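Side-chain contacts in leucine-rich repeat protein TpLRR (Treponema pallidum, PDB 6MLX), which is of unknown function but forms a leucine-rich repeat solenoid of the BspA type, secreted and probably periplasmic, a fold that often serves protein binding: residues R69-Q73 with H74-G78; R92-R95 with H96-H100; V184-V188 with G189-G193. All coordinates share one frame; numbering follows the deposited sequence.

Contact 1 of 3, residues R69-Q73 with H74-G78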
# COMPACT_ATOMS: atom_id res chain seq x y z
N ARG A 69 -7.13 -4.95 11.03
CA ARG A 69 -7.31 -3.51 11.00
C ARG A 69 -6.05 -2.77 10.57
O ARG A 69 -6.15 -1.63 10.10
CB ARG A 69 -7.71 -3.02 12.40
CG ARG A 69 -9.02 -3.59 12.92
CD ARG A 69 -10.20 -2.81 12.32
NE ARG A 69 -11.51 -3.27 12.80
CZ ARG A 69 -12.27 -4.19 12.20
NH1 ARG A 69 -11.85 -4.78 11.08
NH2 ARG A 69 -13.44 -4.55 12.72
N MET A 70 -4.89 -3.40 10.70
CA MET A 70 -3.62 -2.70 10.64
C MET A 70 -2.56 -3.60 10.00
O MET A 70 -2.43 -4.76 10.38
CB MET A 70 -3.18 -2.29 12.05
CG MET A 70 -1.68 -2.13 12.20
SD MET A 70 -1.24 -0.56 11.50
CE MET A 70 -2.00 0.52 12.71
N ILE A 71 -1.81 -3.06 9.05
CA ILE A 71 -0.63 -3.71 8.50
C ILE A 71 0.58 -2.87 8.88
O ILE A 71 0.69 -1.71 8.45
CB ILE A 71 -0.73 -3.91 6.98
CG1 ILE A 71 -1.91 -4.83 6.65
CG2 ILE A 71 0.58 -4.47 6.41
CD1 ILE A 71 -2.15 -5.02 5.17
N GLY A 72 1.49 -3.44 9.68
CA GLY A 72 2.59 -2.69 10.26
C GLY A 72 3.73 -2.42 9.30
O GLY A 72 3.76 -2.87 8.16
N GLN A 73 4.72 -1.68 9.80
CA GLN A 73 5.80 -1.21 8.93
C GLN A 73 6.61 -2.37 8.38
O GLN A 73 6.85 -3.37 9.06
CB GLN A 73 6.71 -0.24 9.69
CG GLN A 73 7.50 -0.91 10.82
CD GLN A 73 8.77 -0.16 11.18
OE1 GLN A 73 8.77 1.06 11.26
NE2 GLN A 73 9.87 -0.89 11.39
N HIS A 74 7.01 -2.25 7.11
CA HIS A 74 7.83 -3.27 6.45
C HIS A 74 7.21 -4.66 6.54
O HIS A 74 7.92 -5.67 6.47
CB HIS A 74 9.26 -3.31 7.01
CG HIS A 74 10.04 -2.03 6.85
ND1 HIS A 74 10.85 -1.79 5.75
CD2 HIS A 74 10.18 -0.96 7.66
CE1 HIS A 74 11.42 -0.60 5.89
NE2 HIS A 74 11.02 -0.07 7.03
N ALA A 75 5.87 -4.75 6.70
CA ALA A 75 5.24 -6.06 6.92
C ALA A 75 5.53 -7.03 5.78
O ALA A 75 5.79 -8.22 6.02
CB ALA A 75 3.74 -5.91 7.11
N PHE A 76 5.46 -6.57 4.54
CA PHE A 76 5.74 -7.43 3.40
C PHE A 76 6.94 -6.94 2.60
O PHE A 76 7.07 -7.28 1.42
CB PHE A 76 4.51 -7.58 2.50
CG PHE A 76 3.32 -8.14 3.21
CD1 PHE A 76 3.11 -9.51 3.26
CD2 PHE A 76 2.40 -7.31 3.83
CE1 PHE A 76 2.00 -10.03 3.91
CE2 PHE A 76 1.30 -7.82 4.48
CZ PHE A 76 1.10 -9.19 4.52
N ASP A 77 7.80 -6.13 3.21
CA ASP A 77 9.05 -5.70 2.60
C ASP A 77 9.83 -6.91 2.09
O ASP A 77 10.11 -7.84 2.86
CB ASP A 77 9.86 -4.92 3.64
CG ASP A 77 11.11 -4.26 3.07
OD1 ASP A 77 11.56 -4.61 1.96
OD2 ASP A 77 11.64 -3.37 3.75
N GLY A 78 10.11 -6.94 0.79
CA GLY A 78 10.91 -8.00 0.21
C GLY A 78 10.16 -9.24 -0.22
O GLY A 78 10.80 -10.24 -0.57

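Contact 2 of 3, residues R92-R95 with H96-H100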
# COMPACT_ATOMS: atom_id res chain seq x y z
N ARG A 92 -7.76 -0.56 8.02
CA ARG A 92 -7.78 0.88 8.25
C ARG A 92 -6.47 1.58 7.93
O ARG A 92 -6.49 2.74 7.52
CB ARG A 92 -8.11 1.20 9.72
CG ARG A 92 -9.13 0.28 10.35
CD ARG A 92 -10.52 0.89 10.27
NE ARG A 92 -10.54 2.06 11.13
CZ ARG A 92 -11.31 3.11 10.89
NH1 ARG A 92 -12.12 3.09 9.83
NH2 ARG A 92 -11.28 4.15 11.71
N GLU A 93 -5.32 0.91 8.12
CA GLU A 93 -4.03 1.57 8.02
C GLU A 93 -2.98 0.60 7.49
O GLU A 93 -2.95 -0.57 7.87
CB GLU A 93 -3.57 2.12 9.38
CG GLU A 93 -2.19 2.83 9.34
CD GLU A 93 -1.88 3.55 10.64
OE1 GLU A 93 -2.67 3.42 11.58
OE2 GLU A 93 -0.85 4.27 10.73
N ILE A 94 -2.12 1.11 6.61
CA ILE A 94 -0.96 0.40 6.10
C ILE A 94 0.24 1.27 6.44
O ILE A 94 0.37 2.39 5.92
CB ILE A 94 -1.05 0.13 4.60
CG1 ILE A 94 -2.31 -0.66 4.26
CG2 ILE A 94 0.18 -0.61 4.11
CD1 ILE A 94 -2.53 -0.86 2.78
N ARG A 95 1.13 0.77 7.30
CA ARG A 95 2.24 1.55 7.80
C ARG A 95 3.42 1.55 6.81
O ARG A 95 3.40 0.86 5.78
CB ARG A 95 2.66 1.06 9.18
CG ARG A 95 1.59 1.34 10.21
CD ARG A 95 2.05 1.21 11.64
NE ARG A 95 1.11 1.93 12.50
CZ ARG A 95 0.91 1.66 13.79
NH1 ARG A 95 1.58 0.68 14.37
NH2 ARG A 95 0.01 2.37 14.47
N HIS A 96 4.43 2.34 7.13
CA HIS A 96 5.42 2.70 6.12
C HIS A 96 6.20 1.47 5.63
O HIS A 96 6.43 0.50 6.37
CB HIS A 96 6.34 3.80 6.66
CG HIS A 96 7.20 3.39 7.82
ND1 HIS A 96 8.46 2.85 7.66
CD2 HIS A 96 6.99 3.49 9.15
CE1 HIS A 96 8.98 2.61 8.85
NE2 HIS A 96 8.11 2.99 9.78
N HIS A 97 6.55 1.50 4.35
CA HIS A 97 7.33 0.47 3.66
C HIS A 97 6.64 -0.88 3.63
O HIS A 97 7.29 -1.89 3.32
CB HIS A 97 8.73 0.31 4.27
CG HIS A 97 9.61 1.52 4.13
ND1 HIS A 97 9.59 2.55 5.03
CD2 HIS A 97 10.51 1.86 3.17
CE1 HIS A 97 10.45 3.49 4.65
NE2 HIS A 97 11.02 3.09 3.52
N ALA A 98 5.34 -0.95 3.94
CA ALA A 98 4.71 -2.25 4.14
C ALA A 98 4.85 -3.17 2.94
O ALA A 98 4.94 -4.39 3.10
CB ALA A 98 3.23 -2.09 4.48
N PHE A 99 4.89 -2.62 1.72
CA PHE A 99 5.06 -3.42 0.51
C PHE A 99 6.28 -2.99 -0.28
O PHE A 99 6.33 -3.13 -1.50
CB PHE A 99 3.80 -3.36 -0.36
CG PHE A 99 2.60 -3.96 0.30
CD1 PHE A 99 2.41 -5.34 0.29
CD2 PHE A 99 1.67 -3.16 0.94
CE1 PHE A 99 1.32 -5.91 0.90
CE2 PHE A 99 0.56 -3.72 1.56
CZ PHE A 99 0.38 -5.11 1.54
N HIS A 100 7.28 -2.46 0.43
CA HIS A 100 8.52 -2.06 -0.21
C HIS A 100 9.13 -3.25 -0.97
O HIS A 100 9.19 -4.37 -0.46
CB HIS A 100 9.48 -1.51 0.86
CG HIS A 100 10.86 -1.22 0.37
ND1 HIS A 100 11.16 -0.14 -0.43
CD2 HIS A 100 12.03 -1.88 0.57
CE1 HIS A 100 12.45 -0.15 -0.70
NE2 HIS A 100 13.00 -1.19 -0.11

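Contact 3 of 3, residues V184-V188 with G189-G193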
# COMPACT_ATOMS: atom_id res chain seq x y z
N VAL A 184 -5.31 22.00 -4.14
CA VAL A 184 -4.49 21.01 -3.45
C VAL A 184 -3.13 21.65 -3.22
O VAL A 184 -2.75 22.60 -3.91
CB VAL A 184 -4.39 19.71 -4.29
CG1 VAL A 184 -3.49 19.93 -5.50
CG2 VAL A 184 -3.92 18.52 -3.44
N SER A 185 -2.40 21.16 -2.21
CA SER A 185 -1.05 21.60 -1.91
C SER A 185 -0.05 20.53 -2.31
O SER A 185 -0.32 19.33 -2.20
CB SER A 185 -0.88 21.90 -0.42
OG SER A 185 -1.70 22.97 -0.02
N PHE A 186 1.13 20.96 -2.74
CA PHE A 186 2.14 20.04 -3.23
C PHE A 186 3.35 20.04 -2.31
O PHE A 186 3.89 21.10 -1.98
CB PHE A 186 2.55 20.39 -4.66
CG PHE A 186 1.42 20.36 -5.65
CD1 PHE A 186 0.68 21.49 -5.92
CD2 PHE A 186 1.11 19.19 -6.34
CE1 PHE A 186 -0.36 21.47 -6.84
CE2 PHE A 186 0.07 19.16 -7.26
CZ PHE A 186 -0.65 20.30 -7.52
N GLY A 187 3.78 18.85 -1.92
CA GLY A 187 5.09 18.69 -1.33
C GLY A 187 6.17 18.84 -2.39
O GLY A 187 5.94 19.20 -3.54
N VAL A 188 7.39 18.52 -1.97
CA VAL A 188 8.58 18.73 -2.79
C VAL A 188 8.76 17.55 -3.74
O VAL A 188 8.69 16.38 -3.33
CB VAL A 188 9.82 18.92 -1.90
CG1 VAL A 188 11.11 18.92 -2.73
CG2 VAL A 188 9.69 20.21 -1.08
N GLY A 189 9.03 17.85 -5.01
CA GLY A 189 9.36 16.83 -5.98
C GLY A 189 8.28 15.78 -6.18
O GLY A 189 8.61 14.61 -6.40
N VAL A 190 7.01 16.17 -6.11
CA VAL A 190 5.91 15.21 -6.23
C VAL A 190 6.06 14.36 -7.49
O VAL A 190 5.96 13.13 -7.44
CB VAL A 190 4.55 15.95 -6.20
CG1 VAL A 190 3.43 15.00 -6.58
CG2 VAL A 190 4.30 16.57 -4.82
N PHE A 191 6.32 15.01 -8.64
CA PHE A 191 6.28 14.36 -9.94
C PHE A 191 7.66 14.23 -10.59
O PHE A 191 7.75 14.09 -11.82
CB PHE A 191 5.35 15.11 -10.89
CG PHE A 191 3.92 15.16 -10.44
CD1 PHE A 191 3.11 14.03 -10.52
CD2 PHE A 191 3.37 16.32 -9.93
CE1 PHE A 191 1.79 14.06 -10.11
CE2 PHE A 191 2.03 16.36 -9.53
CZ PHE A 191 1.25 15.23 -9.62
N VAL A 192 8.73 14.25 -9.79
CA VAL A 192 10.08 14.03 -10.32
C VAL A 192 10.15 12.67 -11.02
O VAL A 192 9.69 11.66 -10.50
CB VAL A 192 11.11 14.12 -9.18
CG1 VAL A 192 12.44 13.52 -9.61
CG2 VAL A 192 11.29 15.57 -8.71
N GLY A 193 10.74 12.66 -12.22
CA GLY A 193 10.89 11.45 -13.00
C GLY A 193 9.65 10.98 -13.73
O GLY A 193 9.69 9.91 -14.34

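Contact 1 of 3, residues R69-Q73 with H74-G78
I71 meets A75 and F76 where a short strand of the leucine-rich repeat solenoid turns into its loop. Strand 70-71 pairs in parallel with strands 43-48 and 93-94 in a mixed sheet, and I71 turns its side chain inward to the core. I71 CG2 stands anti to the backbone N, with CG1 beside that N (chi1 -63°), and meets A75 CB at 3.5 Å. I71 CG2 also reaches the edge of the F76 ring, 3.9 Å from F76 CE2, and the two side chains cross at about a right angle. F53 stacks on the F76 ring from another turn of the solenoid.

G72 opens a type II beta turn that ends at A75. G72 O accepts a weak hydrogen bond from A75 N at 3.2 Å, and this carbonyl also touches A75 CB. The extended Q73 chain runs past the H74 ring, with Q73 NE2 3.7 Å from H74 CD2. The Q73 amide and H74 ring planes lie 73° apart.

Beyond the turn, D77 fixes the rotation of the H74 ring. H74 ND1 donates to D77 OD2 at 2.7 Å, nearly straight at 165°, in the ring plane and on the anti lone pair of OD2.

Contact 2 of 3, residues R92-R95 with H96-H100
R95 and A98 are the ends of a type II beta turn that follows strand 93-94. A98 N donates to R95 O at 3.2 Å. A type I turn from H97 to H100 overlaps it, sharing H97 and A98. It is closed by H100 N to H97 O at 2.9 Å. The overlapping turns shift the chain off the line of the strand.

On the inner side, I94 CG2 presses on A98 CB at 3.4 Å, a tight carbon pair. I94 CG2 also lies 4.0 Å from F99 CE2. The I94 and F99 side chains cross at about a right angle. A98 CB also touches R95 O, so this methyl is wedged between strand and turn. The F99 ring meets those of F76 and F122, with all planes about parallel.

The outer side is polar. H96 ND1 and H97 ND1 share a hydrogen bond of 2.9 Å, nearly straight at 171°, and either could be the donor. H96 has its ring between its own N and carbonyl carbon (chi1 65°), which carries it round to H97. The H97 ring stacks on that of H74. The extended R95 chain projects outward, and R95 NE forms a long salt bridge to E93 OE2 at 3.5 Å, at the guanidinium edge.

Isoleucine, alanine and phenylalanine inside, with polar residues outside, are consistent with a leucine-rich repeat coil of the BspA type.

Contact 3 of 3, residues V184-V188 with G189-G193
V190 packs against G187 and F186 on the buried side of this turn. The tight part is mostly apolar, with a methyl set against a backbone carbonyl. V190 CG2 lies 3.4 Å from G187 O and 4.2 Å from F186 CB. It also comes up to the F186 ring at the edge. The other methyl meets F191. V190 CG1 is anti to the backbone N (chi1 170°) and sits 3.5 Å above the centre of the F191 ring, a placement consistent with a CH-pi contact. One valine thus serves both aromatic residues.

The two phenylalanines also meet each other. F186 CE2 is 4.1 Å from F191 CE2 and approaches the F191 ring near its plane. The side chains cross obliquely, and the rings do not stack face to face. Y210 packs edge-to-face with both rings, and its OH is hydrogen-bonded to F191 N.

The other side of the turn is looser. V188 is exposed and its CB points away from the loop, although V188 CG1 still touches G189 N at 3.3 Å. G189 has positive phi, a backbone shape that suits a residue without a side chain. No hydrogen bond joins 184-188 to 189-193. The type I turn from G189 to V192 has just a weak bond, V192 N to G189 O at 3.4 Å. V188 N is held from outside by D165 OD1.

Strand 185-186 pairs in parallel with strand 162-163, and helix 199-207 follows the loop. This is a late coil of the leucine-rich repeat solenoid, with its aromatic core closed by the C-terminal segment.

In the fold
Contacts 1 and 2 lie in neighbouring coils of the solenoid, with centres about 5 Å apart. Their strands, 70-71 and 93-94, pair in one sheet. I71 O and R95 N probably share a hydrogen bond, as do F76 N and A98 O. Contact 3 lies about 25 Å from contact 1 and about 21 Å from contact 2, centre to centre, in a separate two-strand sheet near the C-terminal end. All three pair a residue of the strand with a phenylalanine five positions later. Contact 1 is buried, and the other two are partly buried. Histidines add polar bonds in contacts 1 and 2, while contact 3 relies on aromatic and valine packing.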